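Local coordinates for protein jasmonate-induced oxygenase 2 (PDB 6LSV) that hydroxylates the plant defence hormone jasmonic acid to 12-hydroxyjasmonate, using iron(II), 2-oxoglutarate and molecular oxygen, at residues D269-I273 / F329-R333; Q195-G199 / Y301-I307; P322-M327 / V347-S352; Y279-E283 / Q342-H346. All blocks are in the same frame, centred on the assembly; numbering follows the deposited sequence.

In the fold
Contact 1 is the buried one: helix 269-274 meets helix 329-332 through a tyrosine, a carboxylate and an amide, beside the jasmonate site. Helix 269-274 also touches the other three. In contact 2 Phe-198 packs on Ile-271; in contacts 3 and 4 Tyr-324 OH bonds to the amide nitrogen of Gln-272 and Lys-344 to its oxygen. Contact 2, partly buried, holds the exit of strand 294-302 against the end of helix 193-197 through a proline-aromatic contact, one backbone bond and a glutamine-tyrosine bond. Contacts 3 and 4 share helix 345-348: contact 3, partly buried with some exposed residues, relies on rings, prolines and a water, whereas contact 4, partly buried and nearer the iron, relies on a lysine ammonium.

Contact 1. Residues D269-I273 / F329-R333; sequences DQIQI and FDQYR. With JAA ({(1R,2R)-3-oxo-2-[(2Z)-pent-2-en-1-yl]cyclopentyl}acetic acid), chain D.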
loop_
_atom_site.group_PDB
_atom_site.type_symbol
_atom_site.label_atom_id
_atom_site.label_comp_id
_atom_site.label_asym_id
_atom_site.label_seq_id
_atom_site.Cartn_x
_atom_site.Cartn_y
_atom_site.Cartn_z
ATOM N N ASP A 269 4.076 4.952 7.173
ATOM C CA ASP A 269 5.083 5.894 7.654
ATOM C C ASP A 269 4.485 6.901 8.629
ATOM O O ASP A 269 5.137 7.296 9.604
ATOM C CB ASP A 269 5.729 6.619 6.471
ATOM C CG ASP A 269 6.887 5.843 5.869
ATOM O OD1 ASP A 269 7.241 4.773 6.412
ATOM O OD2 ASP A 269 7.447 6.310 4.852
ATOM N N GLN A 270 3.244 7.329 8.383
ATOM C CA GLN A 270 2.636 8.349 9.230
ATOM C C GLN A 270 2.395 7.840 10.647
ATOM O O GLN A 270 2.530 8.605 11.609
ATOM C CB GLN A 270 1.330 8.838 8.606
ATOM C CG GLN A 270 1.521 9.564 7.284
ATOM C CD GLN A 270 2.615 10.613 7.352
ATOM O OE1 GLN A 270 2.578 11.511 8.192
ATOM N NE2 GLN A 270 3.603 10.499 6.469
ATOM N N ILE A 271 2.048 6.562 10.802
ATOM C CA ILE A 271 1.819 6.037 12.143
ATOM C C ILE A 271 3.140 5.800 12.864
ATOM O O ILE A 271 3.227 6.007 14.080
ATOM C CB ILE A 271 0.954 4.767 12.077
ATOM C CG1 ILE A 271 -0.476 5.135 11.676
ATOM C CG2 ILE A 271 0.954 4.030 13.411
ATOM C CD1 ILE A 271 -1.465 3.999 11.791
ATOM N N GLN A 272 4.190 5.392 12.144
ATOM C CA GLN A 272 5.507 5.298 12.770
ATOM C C GLN A 272 5.913 6.635 13.377
ATOM O O GLN A 272 6.466 6.683 14.484
ATOM C CB GLN A 272 6.554 4.828 11.757
ATOM C CG GLN A 272 7.999 4.978 12.255
ATOM C CD GLN A 272 9.014 4.157 11.468
ATOM O OE1 GLN A 272 8.685 3.128 10.877
ATOM N NE2 GLN A 272 10.261 4.606 11.472
ATOM N N ILE A 273 5.620 7.734 12.676
ATOM C CA ILE A 273 5.949 9.061 13.185
ATOM C C ILE A 273 5.075 9.413 14.384
ATOM O O ILE A 273 5.566 9.939 15.390
ATOM C CB ILE A 273 5.825 10.107 12.062
ATOM C CG1 ILE A 273 6.805 9.798 10.928
ATOM C CG2 ILE A 273 6.067 11.509 12.601
ATOM C CD1 ILE A 273 6.362 10.329 9.589
ATOM N N PHE A 329 1.172 15.530 5.563
ATOM C CA PHE A 329 1.207 14.418 4.623
ATOM C C PHE A 329 1.235 14.901 3.179
ATOM O O PHE A 329 1.712 14.173 2.300
ATOM C CB PHE A 329 0.014 13.489 4.849
ATOM C CG PHE A 329 0.048 12.251 4.006
ATOM C CD1 PHE A 329 1.169 11.436 3.999
ATOM C CD2 PHE A 329 -1.033 11.906 3.213
ATOM C CE1 PHE A 329 1.209 10.295 3.218
ATOM C CE2 PHE A 329 -1.002 10.768 2.431
ATOM C CZ PHE A 329 0.123 9.959 2.432
ATOM N N ASP A 330 0.741 16.113 2.919
ATOM C CA ASP A 330 0.878 16.698 1.590
ATOM C C ASP A 330 2.342 16.898 1.226
ATOM O O ASP A 330 2.750 16.632 0.089
ATOM C CB ASP A 330 0.129 18.026 1.526
ATOM C CG ASP A 330 -1.299 17.860 1.074
ATOM O OD1 ASP A 330 -1.588 16.848 0.401
ATOM O OD2 ASP A 330 -2.128 18.743 1.385
ATOM N N GLN A 331 3.150 17.370 2.178
ATOM C CA GLN A 331 4.579 17.518 1.928
ATOM C C GLN A 331 5.262 16.161 1.852
ATOM O O GLN A 331 6.134 15.943 1.004
ATOM C CB GLN A 331 5.224 18.363 3.025
ATOM C CG GLN A 331 5.064 19.858 2.861
ATOM C CD GLN A 331 4.851 20.559 4.192
ATOM O OE1 GLN A 331 5.538 20.274 5.173
ATOM N NE2 GLN A 331 3.903 21.486 4.227
ATOM N N TYR A 332 4.878 15.238 2.736
ATOM C CA TYR A 332 5.582 13.965 2.845
ATOM C C TYR A 332 5.401 13.117 1.593
ATOM O O TYR A 332 6.367 12.549 1.071
ATOM C CB TYR A 332 5.095 13.208 4.079
ATOM C CG TYR A 332 5.937 12.005 4.432
ATOM C CD1 TYR A 332 5.751 10.789 3.787
ATOM C CD2 TYR A 332 6.917 12.087 5.410
ATOM C CE1 TYR A 332 6.520 9.690 4.107
ATOM C CE2 TYR A 332 7.689 10.991 5.739
ATOM C CZ TYR A 332 7.485 9.796 5.084
ATOM O OH TYR A 332 8.251 8.704 5.404
ATOM N N ARG A 333 4.167 13.012 1.100
ATOM C CA ARG A 333 3.884 12.103 -0.004
ATOM C C ARG A 333 4.622 12.474 -1.285
ATOM O O ARG A 333 4.700 11.643 -2.196
ATOM C CB ARG A 333 2.379 12.053 -0.261
ATOM C CG ARG A 333 1.846 13.288 -0.954
ATOM C CD ARG A 333 0.382 13.478 -0.660
ATOM N NE ARG A 333 -0.360 12.236 -0.828
ATOM C CZ ARG A 333 -1.665 12.125 -0.618
ATOM N NH1 ARG A 333 -2.360 13.185 -0.230
ATOM N NH2 ARG A 333 -2.273 10.957 -0.793
HETATM O O01 JAA D . 0.689 5.074 -6.348
HETATM O O02 JAA D . -0.677 8.895 -1.447
HETATM O O03 JAA D . 0.677 10.231 -2.499
HETATM C C04 JAA D . 0.458 7.248 -3.771
HETATM C C05 JAA D . 1.322 6.046 -4.445
HETATM C C06 JAA D . 0.279 8.265 -4.928
HETATM C C07 JAA D . 0.582 7.584 -6.091
HETATM C C08 JAA D . 0.867 6.026 -5.664
HETATM C C09 JAA D . 1.058 4.655 -3.719
HETATM C C10 JAA D . 1.141 7.858 -2.676
HETATM C C11 JAA D . 2.020 4.483 -2.543
HETATM C C12 JAA D . 0.335 9.062 -2.179
HETATM C C13 JAA D . 2.713 3.373 -2.367
HETATM C C14 JAA D . 2.592 2.201 -3.337
HETATM C C15 JAA D . 3.985 1.783 -3.808
#
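Tyr-332 reaches across from helix 329-332 and gives its phenol hydrogen to Asp-269, OH to OD2 2.6 Å. The hydroxyl approaches from above the carboxylate plane, and ring and carboxylate stand 81° apart. With CG set opposite the backbone N (chi1 -169°), the ring extends straight at helix 269-274, where Gln-270 slides past it in the reverse direction. Tyrosine suits this place because its ring gives an apolar face to Gln-270 and Ile-273 while its hydroxyl reaches a buried carboxylate, itself bonded at OD1 to Ser-228 and Ser-281. Glutamine suits because NE2 can lie over the tyrosine face, 3.4 Å from Tyr-332 CG, while its N-H bonds to Pro-230 O; the amide stands steeply to the ring (75°). The same NE2 lies 3.6 Å from Phe-329 CD1, and Ile-273 CD1 touches Tyr-332 CE2 at 4.1 Å. All five of these residues are buried. On the other side of the short helix Gln-331 is exposed and Asp-330 partly so, and neither meets helix 269-274. Arg-333 turns to the ligand instead: its NE and NH2 donate to jasmonate O03 (2.8 Å) and O02 (2.7 Å), with the ring of Phe-329 against one guanidinium face. Arg-208 and Arg-337 also bond to the ligand. Around the pair, Val-347 of helix 345-348 packs on Tyr-332, and strand 308-309 lies against Gln-270 and Ile-273.

Contact 2. Residues Q195-G199 / Y301-I307; sequences QEAFG and YNPKSDI
A Schellman motif ends helix 193-197 at Gly-199, and the carbonyl and ring of Phe-198 meet the chain as it leaves strand 294-302, part of the double-stranded beta-helix (jelly roll) of 2-oxoglutarate oxygenases, at Pro-303. Gly-199 has a positive phi of 106° and returns its N-H to Glu-196 O. Glycine suits this corner because, at these backbone angles, a CB would press on the carbonyl O of the residue before; Ile-307 CD1 is a neighbour. Phe-198 is the main side chain. Its CG stands opposite its own carbonyl carbon, which lays the ring beside Pro-303. The proline lies over one face, toward its rim, with CB 4.1 Å from the centroid of the Phe-198 ring and 21° off the normal, a CH-pi contact. The ring's edge points at Tyr-301 O, and Phe-198 CE2 lies 4.0 Å from Tyr-301 CD2. Proline suits its place as a compact apolar ring. Lys-304 N donates to Phe-198 O, at 2.8 Å and nearly straight (170°). Gln-195 bends at its second torsion to bring NE2 within 2.7 Å of Tyr-301 OH. The hydroxyl lies in the amide plane, with the ring turned well away from it. Lys-304 meanwhile sends its ammonium away to Asp-306, a salt bridge inside its own type I turn. The chemistry implies a division of labour: the amide of Gln-195 serves both Tyr-301 OH and Gly-200 O, the carbonyl of Phe-198 is satisfied by a backbone N-H from the strand exit, and Phe-198 with Pro-303 supplies the apolar surface between these polar ties.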
loop_
_atom_site.group_PDB
_atom_site.type_symbol
_atom_site.label_atom_id
_atom_site.label_comp_id
_atom_site.label_asym_id
_atom_site.label_seq_id
_atom_site.Cartn_x
_atom_site.Cartn_y
_atom_site.Cartn_z
ATOM N N GLN A 195 -7.573 8.390 15.661
ATOM C CA GLN A 195 -8.626 9.017 14.868
ATOM C C GLN A 195 -8.629 10.525 15.052
ATOM O O GLN A 195 -8.913 11.269 14.106
ATOM C CB GLN A 195 -9.989 8.439 15.247
ATOM C CG GLN A 195 -11.045 8.655 14.185
ATOM C CD GLN A 195 -10.786 7.812 12.962
ATOM O OE1 GLN A 195 -10.590 6.602 13.067
ATOM N NE2 GLN A 195 -10.770 8.444 11.792
ATOM N N GLU A 196 -8.311 10.987 16.261
ATOM C CA GLU A 196 -8.172 12.415 16.516
ATOM C C GLU A 196 -7.013 13.002 15.717
ATOM O O GLU A 196 -7.178 13.992 14.992
ATOM C CB GLU A 196 -7.965 12.633 18.013
ATOM C CG GLU A 196 -8.560 13.896 18.588
ATOM C CD GLU A 196 -8.293 14.009 20.080
ATOM O OE1 GLU A 196 -7.251 14.588 20.454
ATOM O OE2 GLU A 196 -9.117 13.503 20.876
ATOM N N ALA A 197 -5.831 12.388 15.828
ATOM C CA ALA A 197 -4.638 12.924 15.181
ATOM C C ALA A 197 -4.772 12.951 13.664
ATOM O O ALA A 197 -4.182 13.815 13.006
ATOM C CB ALA A 197 -3.414 12.105 15.586
ATOM N N PHE A 198 -5.534 12.019 13.093
ATOM C CA PHE A 198 -5.719 11.960 11.650
ATOM C C PHE A 198 -6.670 13.025 11.123
ATOM O O PHE A 198 -6.773 13.186 9.902
ATOM C CB PHE A 198 -6.252 10.590 11.238
ATOM C CG PHE A 198 -5.197 9.534 11.095
ATOM C CD1 PHE A 198 -4.207 9.381 12.049
ATOM C CD2 PHE A 198 -5.221 8.667 10.011
ATOM C CE1 PHE A 198 -3.252 8.393 11.920
ATOM C CE2 PHE A 198 -4.270 7.680 9.876
ATOM C CZ PHE A 198 -3.281 7.543 10.833
ATOM N N GLY A 199 -7.369 13.734 11.997
ATOM C CA GLY A 199 -8.377 14.693 11.607
ATOM C C GLY A 199 -9.822 14.265 11.819
ATOM O O GLY A 199 -10.698 14.747 11.092
ATOM N N TYR A 301 -5.299 4.342 4.285
ATOM C CA TYR A 301 -6.033 5.136 5.266
ATOM C C TYR A 301 -5.080 6.200 5.799
ATOM O O TYR A 301 -4.125 5.886 6.519
ATOM C CB TYR A 301 -6.568 4.246 6.385
ATOM C CG TYR A 301 -7.598 4.902 7.272
ATOM C CD1 TYR A 301 -8.910 5.067 6.844
ATOM C CD2 TYR A 301 -7.263 5.339 8.545
ATOM C CE1 TYR A 301 -9.859 5.651 7.663
ATOM C CE2 TYR A 301 -8.202 5.930 9.367
ATOM C CZ TYR A 301 -9.497 6.086 8.921
ATOM O OH TYR A 301 -10.432 6.674 9.739
ATOM N N ASN A 302 -5.338 7.457 5.451
ATOM C CA ASN A 302 -4.330 8.478 5.661
ATOM C C ASN A 302 -4.850 9.606 6.540
ATOM O O ASN A 302 -6.058 9.855 6.592
ATOM C CB ASN A 302 -3.870 9.055 4.317
ATOM C CG ASN A 302 -3.250 8.005 3.417
ATOM O OD1 ASN A 302 -2.568 7.095 3.886
ATOM N ND2 ASN A 302 -3.491 8.123 2.118
ATOM N N PRO A 303 -3.965 10.301 7.248
ATOM C CA PRO A 303 -4.388 11.512 7.955
ATOM C C PRO A 303 -4.735 12.611 6.968
ATOM O O PRO A 303 -4.219 12.654 5.849
ATOM C CB PRO A 303 -3.160 11.885 8.795
ATOM C CG PRO A 303 -2.009 11.256 8.092
ATOM C CD PRO A 303 -2.536 10.002 7.454
ATOM N N LYS A 304 -5.638 13.495 7.392
ATOM C CA LYS A 304 -5.930 14.706 6.633
ATOM C C LYS A 304 -4.631 15.384 6.197
ATOM O O LYS A 304 -3.751 15.652 7.018
ATOM C CB LYS A 304 -6.778 15.645 7.493
ATOM C CG LYS A 304 -7.429 16.792 6.752
ATOM C CD LYS A 304 -8.429 17.518 7.642
ATOM C CE LYS A 304 -9.003 18.744 6.954
ATOM N NZ LYS A 304 -7.940 19.699 6.543
ATOM N N SER A 305 -4.519 15.657 4.893
ATOM C CA SER A 305 -3.213 15.876 4.273
ATOM C C SER A 305 -2.567 17.211 4.644
ATOM O O SER A 305 -1.360 17.374 4.426
ATOM C CB SER A 305 -3.332 15.764 2.748
ATOM O OG SER A 305 -4.474 16.438 2.254
ATOM N N ASP A 306 -3.309 18.171 5.194
ATOM C CA ASP A 306 -2.687 19.427 5.595
ATOM C C ASP A 306 -2.416 19.502 7.095
ATOM O O ASP A 306 -1.935 20.534 7.578
ATOM C CB ASP A 306 -3.541 20.621 5.152
ATOM C CG ASP A 306 -5.003 20.480 5.535
ATOM O OD1 ASP A 306 -5.343 19.546 6.288
ATOM O OD2 ASP A 306 -5.817 21.319 5.091
ATOM N N ILE A 307 -2.701 18.437 7.836
ATOM C CA ILE A 307 -2.383 18.383 9.260
ATOM C C ILE A 307 -0.889 18.131 9.419
ATOM O O ILE A 307 -0.369 17.143 8.877
ATOM C CB ILE A 307 -3.193 17.292 9.976
ATOM C CG1 ILE A 307 -4.684 17.632 9.986
ATOM C CG2 ILE A 307 -2.676 17.090 11.394
ATOM C CD1 ILE A 307 -5.517 16.623 10.757
#

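Contact 3. Residues P322-M327 / V347-S352; sequences PLYPPM and VESHIS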
loop_
_atom_site.group_PDB
_atom_site.type_symbol
_atom_site.label_atom_id
_atom_site.label_comp_id
_atom_site.label_asym_id
_atom_site.label_seq_id
_atom_site.Cartn_x
_atom_site.Cartn_y
_atom_site.Cartn_z
ATOM N N PRO A 322 10.871 13.575 20.963
ATOM C CA PRO A 322 10.246 13.354 19.651
ATOM C C PRO A 322 11.306 13.178 18.572
ATOM O O PRO A 322 12.220 13.995 18.442
ATOM C CB PRO A 322 9.416 14.624 19.437
ATOM C CG PRO A 322 10.125 15.665 20.254
ATOM C CD PRO A 322 10.612 14.934 21.472
ATOM N N LEU A 323 11.173 12.102 17.798
ATOM C CA LEU A 323 12.201 11.701 16.846
ATOM C C LEU A 323 12.023 12.302 15.455
ATOM O O LEU A 323 12.916 12.140 14.616
ATOM C CB LEU A 323 12.244 10.176 16.734
ATOM C CG LEU A 323 12.797 9.424 17.945
ATOM C CD1 LEU A 323 12.232 8.012 18.008
ATOM C CD2 LEU A 323 14.316 9.395 17.910
ATOM N N TYR A 324 10.910 12.988 15.186
ATOM C CA TYR A 324 10.656 13.557 13.866
ATOM C C TYR A 324 10.076 14.960 13.991
ATOM O O TYR A 324 9.236 15.210 14.865
ATOM C CB TYR A 324 9.687 12.694 13.042
ATOM C CG TYR A 324 9.993 11.211 13.013
ATOM C CD1 TYR A 324 9.528 10.367 14.014
ATOM C CD2 TYR A 324 10.724 10.652 11.973
ATOM C CE1 TYR A 324 9.795 9.009 13.989
ATOM C CE2 TYR A 324 10.992 9.292 11.938
ATOM C CZ TYR A 324 10.528 8.478 12.951
ATOM O OH TYR A 324 10.792 7.127 12.925
ATOM N N PRO A 325 10.495 15.884 13.131
ATOM C CA PRO A 325 9.881 17.214 13.103
ATOM C C PRO A 325 8.503 17.158 12.469
ATOM O O PRO A 325 8.151 16.164 11.816
ATOM C CB PRO A 325 10.855 18.030 12.243
ATOM C CG PRO A 325 11.511 17.015 11.371
ATOM C CD PRO A 325 11.656 15.796 12.230
ATOM N N PRO A 326 7.689 18.201 12.638
ATOM C CA PRO A 326 6.352 18.191 12.031
ATOM C C PRO A 326 6.416 18.353 10.519
ATOM O O PRO A 326 7.237 19.104 9.987
ATOM C CB PRO A 326 5.656 19.388 12.689
ATOM C CG PRO A 326 6.781 20.283 13.122
ATOM C CD PRO A 326 7.878 19.354 13.536
ATOM N N MET A 327 5.527 17.637 9.828
ATOM C CA MET A 327 5.421 17.729 8.376
ATOM C C MET A 327 4.058 17.204 7.959
ATOM O O MET A 327 3.650 16.122 8.392
ATOM C CB MET A 327 6.539 16.936 7.682
ATOM C CG MET A 327 6.492 16.993 6.160
ATOM S SD MET A 327 7.767 15.991 5.356
ATOM C CE MET A 327 9.096 17.177 5.183
ATOM N N VAL A 347 11.383 7.808 5.489
ATOM C CA VAL A 347 11.063 8.112 6.880
ATOM C C VAL A 347 12.329 8.202 7.734
ATOM O O VAL A 347 12.372 8.964 8.707
ATOM C CB VAL A 347 10.067 7.080 7.449
ATOM C CG1 VAL A 347 10.666 5.682 7.447
ATOM C CG2 VAL A 347 9.618 7.476 8.854
ATOM N N GLU A 348 13.378 7.455 7.391
ATOM C CA GLU A 348 14.589 7.516 8.202
ATOM C C GLU A 348 15.390 8.787 7.945
ATOM O O GLU A 348 16.075 9.270 8.852
ATOM C CB GLU A 348 15.441 6.270 7.968
ATOM C CG GLU A 348 15.250 5.219 9.062
ATOM C CD GLU A 348 15.271 3.801 8.528
ATOM O OE1 GLU A 348 15.961 3.568 7.514
ATOM O OE2 GLU A 348 14.599 2.923 9.116
ATOM N N SER A 349 15.314 9.352 6.740
ATOM C CA SER A 349 15.866 10.685 6.531
ATOM C C SER A 349 15.005 11.775 7.153
ATOM O O SER A 349 15.389 12.950 7.116
ATOM C CB SER A 349 16.041 10.959 5.037
ATOM O OG SER A 349 14.802 11.294 4.444
ATOM N N HIS A 350 13.851 11.410 7.709
ATOM C CA HIS A 350 12.972 12.343 8.397
ATOM C C HIS A 350 13.265 12.425 9.892
ATOM O O HIS A 350 12.794 13.361 10.547
ATOM C CB HIS A 350 11.509 11.933 8.162
ATOM C CG HIS A 350 10.505 12.993 8.500
ATOM N ND1 HIS A 350 10.587 14.282 8.019
ATOM C CD2 HIS A 350 9.381 12.944 9.254
ATOM C CE1 HIS A 350 9.565 14.986 8.475
ATOM N NE2 HIS A 350 8.817 14.197 9.225
ATOM N N ILE A 351 14.024 11.473 10.441
ATOM C CA ILE A 351 14.425 11.540 11.845
ATOM C C ILE A 351 15.224 12.817 12.064
ATOM O O ILE A 351 16.243 13.048 11.402
ATOM C CB ILE A 351 15.234 10.298 12.242
ATOM C CG1 ILE A 351 14.313 9.108 12.520
ATOM C CG2 ILE A 351 16.082 10.580 13.471
ATOM C CD1 ILE A 351 15.018 7.765 12.507
ATOM N N SER A 352 14.759 13.658 12.986
ATOM C CA SER A 352 15.413 14.936 13.226
ATOM C C SER A 352 16.847 14.716 13.711
ATOM O O SER A 352 17.138 13.723 14.385
ATOM C CB SER A 352 14.619 15.763 14.239
ATOM O OG SER A 352 14.004 14.943 15.216
HETATM O O HOH W 1 6.048 14.311 10.313
#
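Two first torsions set the rings of Tyr-324 and His-350 beside each other: the tyrosine CG lies opposite its carbonyl carbon (chi1 -48°), the histidine CG opposite its backbone N (chi1 -165°). The rings meet rim to rim, centroids 5.9 Å apart and planes tilted by 25°. Neither covers the other. Instead Pro-325 lies over one face of the imidazole, and Met-327 comes obliquely to it, with CB 3.7 Å from His-350 CE1. Histidine suits this place because it packs its carbons against Pro-325 and Met-327 while NE2 keeps a polar partner in the ring plane, a water at 3.0 Å. The same water lies 3.2 Å from Pro-325 O and so bridges the two segments. Next along the same edge of Tyr-324, CE2 touches Ile-351 CG1 at 3.4 Å and Val-347 CG2 at 3.8 Å. Past the rings the backbones join, Ser-352 N donating to Leu-323 O at 2.9 Å, and the serine hydroxyl adds a weak bond to the same oxygen. In the fold the C-terminal tail after helix 345-348 runs beside the loop that leads into strand 327-328. Tyr-324 OH bonds to Ser-277 and Gln-272, and Ile-273 of helix 269-274 packs on both rings.

Contact 4. Residues Y279-E283 / Q342-H346; sequences YKSVE and QGKSH
Lys-344 stands at the N-cap position of helix 345-348, inside a type II' turn from Gln-342 to Ser-345, and it reaches across to Ser-281 and Glu-283 in the loop that precedes the iron ligand His-284. Its CB points at that loop. From there CG rests 3.8 Å from Glu-283 CB, an aliphatic touch between two charged residues. CD passes the backbone, 3.5 Å from Ser-281 O, and the bend at chi3 (52°) swings CE to 3.2 Å from Ser-281 OG. The last step, with NZ anti to CG, carries the ammonium to the oxygens: NZ bonds to Ser-281 O at 2.7 Å, in the carbonyl plane on a lone pair, and to Ser-281 OG at 2.9 Å. Gln-272 OE1 is a further partner, so the ammonium has three oxygen acceptors. A lysine suits this place because its long apolar shaft can lie along the loop while its three N-H groups serve an oxygen cluster. Serine suits the other side because it offers two oxygens to one cation while its hydroxyl also bonds to Asp-269. The carboxylate of Glu-283 does not pair with the lysine: its OE1 forms a salt bridge to Arg-248, and OE2 lies 3.4 Å from Gly-343 CA. Gly-343 takes the turn corner with phi 66°, a conformation that glycine adopts readily. The turn is tied within itself, since Gln-342 O accepts from Ser-345 N at 3.3 Å and from Ser-345 OG at 2.8 Å.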
loop_
_atom_site.group_PDB
_atom_site.type_symbol
_atom_site.label_atom_id
_atom_site.label_comp_id
_atom_site.label_asym_id
_atom_site.label_seq_id
_atom_site.Cartn_x
_atom_site.Cartn_y
_atom_site.Cartn_z
ATOM N N TYR A 279 5.563 2.097 16.976
ATOM C CA TYR A 279 5.144 1.273 15.855
ATOM C C TYR A 279 6.090 1.516 14.687
ATOM O O TYR A 279 6.501 2.651 14.432
ATOM C CB TYR A 279 3.709 1.598 15.438
ATOM C CG TYR A 279 2.659 1.269 16.475
ATOM C CD1 TYR A 279 2.895 0.322 17.460
ATOM C CD2 TYR A 279 1.428 1.910 16.464
ATOM C CE1 TYR A 279 1.933 0.022 18.405
ATOM C CE2 TYR A 279 0.460 1.614 17.403
ATOM C CZ TYR A 279 0.719 0.671 18.370
ATOM O OH TYR A 279 -0.242 0.380 19.310
ATOM N N LYS A 280 6.444 0.445 13.987
ATOM C CA LYS A 280 7.316 0.531 12.826
ATOM C C LYS A 280 6.512 0.272 11.564
ATOM O O LYS A 280 5.635 -0.596 11.547
ATOM C CB LYS A 280 8.468 -0.469 12.928
ATOM C CG LYS A 280 9.391 -0.214 14.108
ATOM C CD LYS A 280 10.041 1.161 14.011
ATOM C CE LYS A 280 11.057 1.358 15.120
ATOM N NZ LYS A 280 11.701 0.072 15.506
ATOM N N SER A 281 6.799 1.029 10.511
ATOM C CA SER A 281 6.171 0.771 9.225
ATOM C C SER A 281 6.886 -0.387 8.538
ATOM O O SER A 281 8.117 -0.410 8.462
ATOM C CB SER A 281 6.190 2.022 8.346
ATOM O OG SER A 281 7.512 2.441 8.052
ATOM N N VAL A 282 6.110 -1.360 8.058
ATOM C CA VAL A 282 6.691 -2.523 7.397
ATOM C C VAL A 282 7.269 -2.121 6.044
ATOM O O VAL A 282 6.711 -1.276 5.329
ATOM C CB VAL A 282 5.642 -3.639 7.244
ATOM C CG1 VAL A 282 4.451 -3.157 6.413
ATOM C CG2 VAL A 282 6.269 -4.880 6.622
ATOM N N GLU A 283 8.404 -2.714 5.698
ATOM C CA GLU A 283 9.000 -2.574 4.378
ATOM C C GLU A 283 8.663 -3.813 3.557
ATOM O O GLU A 283 8.921 -4.940 3.995
ATOM C CB GLU A 283 10.515 -2.396 4.487
ATOM C CG GLU A 283 11.217 -2.167 3.164
ATOM C CD GLU A 283 12.710 -1.942 3.333
ATOM O OE1 GLU A 283 13.242 -2.243 4.424
ATOM O OE2 GLU A 283 13.351 -1.467 2.375
ATOM N N GLN A 342 11.888 3.885 -2.426
ATOM C CA GLN A 342 13.248 4.003 -1.916
ATOM C C GLN A 342 13.386 3.307 -0.567
ATOM O O GLN A 342 14.141 3.761 0.298
ATOM C CB GLN A 342 13.667 5.469 -1.803
ATOM C CG GLN A 342 13.728 6.224 -3.120
ATOM C CD GLN A 342 14.590 5.539 -4.169
ATOM O OE1 GLN A 342 15.509 4.783 -3.851
ATOM N NE2 GLN A 342 14.294 5.809 -5.434
ATOM N N GLY A 343 12.666 2.206 -0.372
ATOM C CA GLY A 343 12.737 1.508 0.900
ATOM C C GLY A 343 12.169 2.356 2.018
ATOM O O GLY A 343 11.171 3.065 1.850
ATOM N N LYS A 344 12.818 2.291 3.180
ATOM C CA LYS A 344 12.457 3.112 4.327
ATOM C C LYS A 344 13.370 4.323 4.483
ATOM O O LYS A 344 13.438 4.906 5.571
ATOM C CB LYS A 344 12.467 2.274 5.607
ATOM C CG LYS A 344 11.479 1.117 5.603
ATOM C CD LYS A 344 11.130 0.683 7.016
ATOM C CE LYS A 344 10.694 1.866 7.867
ATOM N NZ LYS A 344 9.990 1.441 9.110
ATOM N N SER A 345 14.076 4.714 3.418
ATOM C CA SER A 345 14.958 5.869 3.511
ATOM C C SER A 345 14.184 7.176 3.597
ATOM O O SER A 345 14.733 8.176 4.075
ATOM C CB SER A 345 15.922 5.904 2.321
ATOM O OG SER A 345 15.244 6.179 1.110
ATOM N N HIS A 346 12.921 7.189 3.154
ATOM C CA HIS A 346 12.123 8.408 3.232
ATOM C C HIS A 346 11.821 8.779 4.682
ATOM O O HIS A 346 11.990 9.937 5.084
ATOM C CB HIS A 346 10.829 8.245 2.432
ATOM C CG HIS A 346 11.022 8.279 0.946
ATOM N ND1 HIS A 346 10.300 7.484 0.082
ATOM C CD2 HIS A 346 11.856 9.015 0.172
ATOM C CE1 HIS A 346 10.683 7.725 -1.159
ATOM N NE2 HIS A 346 11.625 8.652 -1.133
#